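Long-range contacts in pectinesterase A (Erwinia chrysanthemi, PDB 2NTP), which removes methyl groups from the galacturonate esters of pectin, the first step in the maceration and soft-rotting of plant tissue: residues A[129-134]-A[155-160]; A[151-156]-A[172-177]. All coordinates share one frame; numbering follows the deposited sequence.

Contact 1: A[129-134]-A[155-160]. With ADA (alpha-D-galactopyranuronic acid), chain C; ADA (alpha-D-galactopyranuronic acid), chain B.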
loop_
_atom_site.group_PDB
_atom_site.type_symbol
_atom_site.label_atom_id
_atom_site.label_comp_id
_atom_site.label_asym_id
_atom_site.label_seq_id
_atom_site.Cartn_x
_atom_site.Cartn_y
_atom_site.Cartn_z
ATOM N N GLN A 129 3.097 -8.268 9.725
ATOM C CA GLN A 129 2.539 -7.622 8.539
ATOM C C GLN A 129 1.022 -7.772 8.548
ATOM O O GLN A 129 0.491 -8.810 8.937
ATOM C CB GLN A 129 3.170 -8.115 7.227
ATOM C CG GLN A 129 3.556 -9.569 7.139
ATOM C CD GLN A 129 4.805 -9.936 7.928
ATOM O OE1 GLN A 129 4.695 -10.530 8.969
ATOM N NE2 GLN A 129 5.990 -9.597 7.417
ATOM N N ALA A 130 0.327 -6.710 8.159
ATOM C CA ALA A 130 -1.129 -6.706 8.174
ATOM C C ALA A 130 -1.624 -5.740 7.102
ATOM O O ALA A 130 -1.760 -4.532 7.326
ATOM C CB ALA A 130 -1.656 -6.335 9.563
ATOM N N VAL A 131 -1.878 -6.303 5.928
ATOM C CA VAL A 131 -2.184 -5.535 4.723
ATOM C C VAL A 131 -3.616 -4.989 4.732
ATOM O O VAL A 131 -4.555 -5.715 5.043
ATOM C CB VAL A 131 -1.951 -6.407 3.467
ATOM C CG1 VAL A 131 -2.275 -5.627 2.193
ATOM C CG2 VAL A 131 -0.515 -6.925 3.421
ATOM N N ALA A 132 -3.773 -3.711 4.383
ATOM C CA ALA A 132 -5.103 -3.122 4.212
ATOM C C ALA A 132 -5.629 -3.395 2.804
ATOM O O ALA A 132 -6.753 -3.871 2.632
ATOM C CB ALA A 132 -5.075 -1.608 4.496
ATOM N N LEU A 133 -4.793 -3.115 1.807
ATOM C CA LEU A 133 -5.154 -3.264 0.402
ATOM C C LEU A 133 -4.049 -3.965 -0.371
ATOM O O LEU A 133 -2.876 -3.586 -0.277
ATOM C CB LEU A 133 -5.425 -1.885 -0.206
ATOM C CG LEU A 133 -5.707 -1.772 -1.704
ATOM C CD1 LEU A 133 -7.001 -2.502 -2.075
ATOM C CD2 LEU A 133 -5.781 -0.286 -2.077
ATOM N N TYR A 134 -4.437 -4.975 -1.144
ATOM C CA TYR A 134 -3.509 -5.761 -1.944
ATOM C C TYR A 134 -4.021 -5.747 -3.374
ATOM O O TYR A 134 -5.134 -6.186 -3.637
ATOM C CB TYR A 134 -3.446 -7.193 -1.397
ATOM C CG TYR A 134 -2.602 -8.207 -2.160
ATOM C CD1 TYR A 134 -1.500 -7.824 -2.927
ATOM C CD2 TYR A 134 -2.892 -9.573 -2.066
ATOM C CE1 TYR A 134 -0.726 -8.776 -3.599
ATOM C CE2 TYR A 134 -2.127 -10.517 -2.725
ATOM C CZ TYR A 134 -1.054 -10.118 -3.488
ATOM O OH TYR A 134 -0.303 -11.076 -4.142
ATOM N N THR A 155 0.971 -1.832 4.967
ATOM C CA THR A 155 -0.386 -1.329 4.696
ATOM C C THR A 155 -0.875 -1.555 3.255
ATOM O O THR A 155 -1.974 -2.067 3.049
ATOM C CB THR A 155 -0.484 0.167 5.045
ATOM O OG1 THR A 155 -0.071 0.348 6.407
ATOM C CG2 THR A 155 -1.926 0.686 4.859
ATOM N N LEU A 156 -0.053 -1.166 2.282
ATOM C CA LEU A 156 -0.415 -1.236 0.862
ATOM C C LEU A 156 0.546 -2.121 0.073
ATOM O O LEU A 156 1.738 -1.816 -0.034
ATOM C CB LEU A 156 -0.460 0.163 0.246
ATOM C CG LEU A 156 -0.728 0.210 -1.266
ATOM C CD1 LEU A 156 -2.060 -0.468 -1.633
ATOM C CD2 LEU A 156 -0.693 1.658 -1.769
ATOM N N TYR A 157 -0.004 -3.195 -0.490
ATOM C CA TYR A 157 0.751 -4.190 -1.249
ATOM C C TYR A 157 0.347 -4.012 -2.709
ATOM O O TYR A 157 -0.760 -4.374 -3.093
ATOM C CB TYR A 157 0.367 -5.595 -0.756
ATOM C CG TYR A 157 1.249 -6.762 -1.196
ATOM C CD1 TYR A 157 2.238 -6.618 -2.174
ATOM C CD2 TYR A 157 1.072 -8.028 -0.628
ATOM C CE1 TYR A 157 3.031 -7.707 -2.571
ATOM C CE2 TYR A 157 1.852 -9.117 -1.019
ATOM C CZ TYR A 157 2.829 -8.950 -1.980
ATOM O OH TYR A 157 3.595 -10.033 -2.359
ATOM N N VAL A 158 1.227 -3.418 -3.510
ATOM C CA VAL A 158 0.948 -3.195 -4.927
ATOM C C VAL A 158 1.807 -4.104 -5.809
ATOM O O VAL A 158 3.013 -3.901 -5.935
ATOM C CB VAL A 158 1.105 -1.695 -5.331
ATOM C CG1 VAL A 158 -0.135 -0.895 -4.923
ATOM C CG2 VAL A 158 2.361 -1.082 -4.716
ATOM N N SER A 159 1.169 -5.115 -6.399
ATOM C CA SER A 159 1.849 -6.060 -7.285
ATOM C C SER A 159 1.270 -5.989 -8.703
ATOM O O SER A 159 0.290 -5.295 -8.938
ATOM C CB SER A 159 1.722 -7.479 -6.718
ATOM O OG SER A 159 2.539 -8.402 -7.419
ATOM N N GLY A 160 1.901 -6.688 -9.640
ATOM C CA GLY A 160 1.392 -6.807 -11.007
ATOM C C GLY A 160 1.415 -5.543 -11.844
ATOM O O GLY A 160 2.478 -5.007 -12.147
HETATM C C1 ADA C . 9.955 -8.405 7.724
HETATM C C2 ADA C . 10.594 -9.468 6.837
HETATM C C3 ADA C . 11.005 -8.851 5.498
HETATM C C4 ADA C . 9.812 -8.134 4.859
HETATM C C5 ADA C . 9.281 -7.080 5.833
HETATM C C6 ADA C . 8.095 -6.312 5.307
HETATM O O2 ADA C . 11.728 -10.023 7.513
HETATM O O3 ADA C . 11.517 -9.870 4.628
HETATM O O4 ADA C . 8.769 -9.083 4.607
HETATM O O5 ADA C . 8.884 -7.748 7.041
HETATM O O6B ADA C . 8.089 -5.857 4.135
HETATM O O6A ADA C . 7.145 -6.148 6.098
HETATM C C1 ADA B . 7.205 -13.567 1.161
HETATM C C2 ADA B . 7.263 -13.565 -0.367
HETATM C C3 ADA B . 6.097 -12.770 -0.957
HETATM C C4 ADA B . 4.758 -13.245 -0.382
HETATM C C5 ADA B . 4.818 -13.212 1.145
HETATM C C6 ADA B . 3.543 -13.717 1.768
HETATM O O2 ADA B . 8.506 -12.987 -0.769
HETATM O O3 ADA B . 6.106 -12.853 -2.393
HETATM O O4 ADA B . 4.478 -14.592 -0.791
HETATM O O5 ADA B . 5.918 -14.012 1.605
HETATM O O6B ADA B . 2.446 -13.329 1.311
HETATM O O6A ADA B . 3.634 -14.508 2.728
HETATM O O HOH W 1 1.990 -12.216 -2.571
#
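Y134 and Y157 show how successive turns of a parallel beta-helix stack like on like. Both side chains leave the backbone with CG anti to N (chi1 176° and -167°), so the rings run side by side in the same direction and meet as an offset stack, centroids 4.3 Å apart. The overlap is displaced: the CD1-CE1 edge of Y134 lies over the Y157 ring, with Y134 CE1 above its centre and Y134 CD1 3.4 Å from Y157 CG. F178 stacks on Y157 in its turn, which extends the aromatic column.

This stack and the backbone bonds beside it form the close-packed part of the contact. The carbonyl oxygen of T155 is gripped twice, by A132 N at 2.8 Å on an in-plane lone pair and by L133 N at 3.3 Å nearly along the C=O axis. Farther along, Y157 N donates to L133 O in an almost straight bond of 2.9 Å, and these three bonds set the strands 133-135 and 156-158 in parallel register. On the sheet face away from the tyrosines, L133 and L156 take the same rotamer and lie alongside each other, L133 CD2 3.8 Å from L156 CD1; F165 and L149 pack against both.

At the phenol tips the fit loosens and water takes part. One water molecule bridges the two hydroxyls, bonded to Y134 OH and 2.7 Å from Y157 OH. The galacturonate of chain B comes no nearer than 3.8 Å, from its O3 to Y157 OH, while Q129 bends away from the strand pair to reach the sugars. Like residues stacked on successive coils, leucine on leucine and tyrosine on tyrosine, are characteristic of the right-handed parallel beta-helix, and here the aromatic stack also borders the pectin-binding groove.

Contact 2: A[151-156]-A[172-177]. With ADA (alpha-D-galactopyranuronic acid), chain C; ADA (alpha-D-galactopyranuronic acid), chain D.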
loop_
_atom_site.group_PDB
_atom_site.type_symbol
_atom_site.label_atom_id
_atom_site.label_comp_id
_atom_site.label_asym_id
_atom_site.label_seq_id
_atom_site.Cartn_x
_atom_site.Cartn_y
_atom_site.Cartn_z
ATOM N N GLY A 151 -2.983 1.184 8.215
ATOM C CA GLY A 151 -2.307 0.026 8.792
ATOM C C GLY A 151 -1.033 0.456 9.484
ATOM O O GLY A 151 -0.812 1.654 9.725
ATOM N N TYR A 152 -0.207 -0.527 9.821
ATOM C CA TYR A 152 1.113 -0.272 10.372
ATOM C C TYR A 152 2.140 -0.896 9.423
ATOM O O TYR A 152 2.606 -0.237 8.493
ATOM C CB TYR A 152 1.225 -0.812 11.808
ATOM C CG TYR A 152 0.353 -0.087 12.822
ATOM C CD1 TYR A 152 0.828 1.037 13.504
ATOM C CD2 TYR A 152 -0.943 -0.524 13.102
ATOM C CE1 TYR A 152 0.029 1.710 14.435
ATOM C CE2 TYR A 152 -1.748 0.142 14.036
ATOM C CZ TYR A 152 -1.253 1.250 14.702
ATOM O OH TYR A 152 -2.042 1.910 15.632
ATOM N N GLN A 153 2.468 -2.165 9.632
ATOM C CA GLN A 153 3.402 -2.850 8.743
ATOM C C GLN A 153 2.694 -3.345 7.485
ATOM O O GLN A 153 1.679 -4.048 7.576
ATOM C CB GLN A 153 4.075 -4.012 9.475
ATOM C CG GLN A 153 5.194 -4.695 8.672
ATOM C CD GLN A 153 6.040 -5.627 9.526
ATOM O OE1 GLN A 153 5.813 -5.766 10.723
ATOM N NE2 GLN A 153 7.030 -6.259 8.908
ATOM N N ASP A 154 3.233 -2.979 6.319
ATOM C CA ASP A 154 2.754 -3.512 5.029
ATOM C C ASP A 154 1.321 -3.074 4.652
ATOM O O ASP A 154 0.550 -3.837 4.061
ATOM C CB ASP A 154 2.875 -5.057 5.000
ATOM C CG ASP A 154 4.304 -5.541 4.770
ATOM O OD1 ASP A 154 5.252 -4.746 4.941
ATOM O OD2 ASP A 154 4.485 -6.726 4.416
ATOM N N THR A 155 0.971 -1.832 4.967
ATOM C CA THR A 155 -0.386 -1.329 4.696
ATOM C C THR A 155 -0.875 -1.555 3.255
ATOM O O THR A 155 -1.974 -2.067 3.049
ATOM C CB THR A 155 -0.484 0.167 5.045
ATOM O OG1 THR A 155 -0.071 0.348 6.407
ATOM C CG2 THR A 155 -1.926 0.686 4.859
ATOM N N LEU A 156 -0.053 -1.166 2.282
ATOM C CA LEU A 156 -0.415 -1.236 0.862
ATOM C C LEU A 156 0.546 -2.121 0.073
ATOM O O LEU A 156 1.738 -1.816 -0.034
ATOM C CB LEU A 156 -0.460 0.163 0.246
ATOM C CG LEU A 156 -0.728 0.210 -1.266
ATOM C CD1 LEU A 156 -2.060 -0.468 -1.633
ATOM C CD2 LEU A 156 -0.693 1.658 -1.769
ATOM N N GLY A 172 1.176 4.171 7.931
ATOM C CA GLY A 172 1.878 2.946 8.289
ATOM C C GLY A 172 3.235 3.176 8.919
ATOM O O GLY A 172 3.622 4.308 9.230
ATOM N N THR A 173 3.965 2.080 9.090
ATOM C CA THR A 173 5.274 2.109 9.732
ATOM C C THR A 173 6.334 1.486 8.819
ATOM O O THR A 173 7.036 2.199 8.089
ATOM C CB THR A 173 5.224 1.380 11.092
ATOM O OG1 THR A 173 4.628 0.092 10.912
ATOM C CG2 THR A 173 4.379 2.170 12.096
ATOM N N VAL A 174 6.420 0.160 8.833
ATOM C CA VAL A 174 7.453 -0.557 8.083
ATOM C C VAL A 174 6.940 -0.985 6.713
ATOM O O VAL A 174 5.973 -1.744 6.618
ATOM C CB VAL A 174 7.948 -1.803 8.873
ATOM C CG1 VAL A 174 8.786 -2.734 7.983
ATOM C CG2 VAL A 174 8.735 -1.377 10.112
ATOM N N ASP A 175 7.598 -0.494 5.659
ATOM C CA ASP A 175 7.326 -0.921 4.285
ATOM C C ASP A 175 5.850 -0.746 3.929
ATOM O O ASP A 175 5.231 -1.661 3.378
ATOM C CB ASP A 175 7.756 -2.392 4.075
ATOM C CG ASP A 175 9.243 -2.628 4.340
ATOM O OD1 ASP A 175 9.986 -1.656 4.552
ATOM O OD2 ASP A 175 9.674 -3.806 4.333
ATOM N N PHE A 176 5.276 0.416 4.255
ATOM C CA PHE A 176 3.817 0.539 4.164
ATOM C C PHE A 176 3.260 0.740 2.752
ATOM O O PHE A 176 2.048 0.670 2.545
ATOM C CB PHE A 176 3.188 1.438 5.255
ATOM C CG PHE A 176 3.482 2.920 5.138
ATOM C CD1 PHE A 176 2.699 3.744 4.325
ATOM C CD2 PHE A 176 4.482 3.508 5.918
ATOM C CE1 PHE A 176 2.933 5.129 4.254
ATOM C CE2 PHE A 176 4.721 4.894 5.865
ATOM C CZ PHE A 176 3.950 5.702 5.027
ATOM N N ILE A 177 4.154 0.970 1.793
ATOM C CA ILE A 177 3.834 0.819 0.375
ATOM C C ILE A 177 4.917 -0.087 -0.170
ATOM O O ILE A 177 6.085 0.287 -0.172
ATOM C CB ILE A 177 3.854 2.155 -0.403
ATOM C CG1 ILE A 177 2.864 3.157 0.206
ATOM C CG2 ILE A 177 3.536 1.905 -1.885
ATOM C CD1 ILE A 177 3.049 4.599 -0.292
HETATM C C1 ADA C . 9.955 -8.405 7.724
HETATM C C2 ADA C . 10.594 -9.468 6.837
HETATM C C3 ADA C . 11.005 -8.851 5.498
HETATM C C4 ADA C . 9.812 -8.134 4.859
HETATM C C5 ADA C . 9.281 -7.080 5.833
HETATM C C6 ADA C . 8.095 -6.312 5.307
HETATM O O2 ADA C . 11.728 -10.023 7.513
HETATM O O3 ADA C . 11.517 -9.870 4.628
HETATM O O4 ADA C . 8.769 -9.083 4.607
HETATM O O5 ADA C . 8.884 -7.748 7.041
HETATM O O6B ADA C . 8.089 -5.857 4.135
HETATM O O6A ADA C . 7.145 -6.148 6.098
HETATM C C1 ADA D . 11.842 -4.626 10.156
HETATM C C2 ADA D . 10.489 -5.307 10.370
HETATM C C3 ADA D . 10.663 -6.814 10.546
HETATM C C4 ADA D . 11.560 -7.408 9.455
HETATM C C5 ADA D . 12.858 -6.617 9.300
HETATM C C6 ADA D . 13.657 -7.158 8.146
HETATM O O2 ADA D . 9.874 -4.770 11.542
HETATM O O3 ADA D . 9.382 -7.460 10.542
HETATM O O4 ADA D . 10.889 -7.409 8.190
HETATM O O5 ADA D . 12.539 -5.240 9.067
HETATM O O6B ADA D . 14.151 -6.350 7.333
HETATM O O6A ADA D . 13.798 -8.397 8.036
#
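Segments 151-156 and 172-177 run in parallel as equivalent loops of adjoining coils, joined by three backbone hydrogen bonds. D154 N donates to V174 O nearly along its C=O axis at 3.0 Å, whereas T173 N reaches Y152 O (2.8 Å) and L156 N reaches F176 O (2.8 Å) from above the carbonyl planes. D154 and D175 both adopt left-handed backbone angles (phi 67° and 55°), a matching conformation consistent with turning both acids toward the bound sugar.

The Q153 chain is extended beyond CG and sends NE2 to two sugars: 2.8 Å to O6A of the chain C galacturonate and, at greater length, O3 of the chain D unit; T128 holds its OE1. D154 OD1 lies 2.6 Å from O6A of chain C, and D175 OD2 lies 2.6 Å from O6B, so the acids address different oxygens of one carboxylate. R243 forms a salt bridge with D175 OD1.

Oxygens this close probably mean a proton on one partner of each pair, and the 4.6 Å between D154 OD1 and D175 OD2 would probably raise one acid's proton affinity. That suits D154 as proton donor, D175 as nucleophile and Q153 as transition-state stabiliser.

Contacts 1 and 2 join three successive coils of the beta-helix, their centres about 8 Å apart, and share T155 and L156 on the middle coil: T155 O faces the preceding coil while L156 N bonds to the following one. Direct links complete the junction. A130 N lies 3.0 Å from Q153 O, a probable hydrogen bond, and Q129 CB packs 3.4 Å from D154 OD2, placing a substrate-binding residue of contact 1 against the proton donor of contact 2. Both contacts border the chain C galacturonate, but contact 2 grips its carboxylate, whereas in contact 1 Q129 NE2 approaches ring oxygen O5 at 3.5 Å. Contact 1 thus flanks the groove beside the catalytic centre supplied by contact 2.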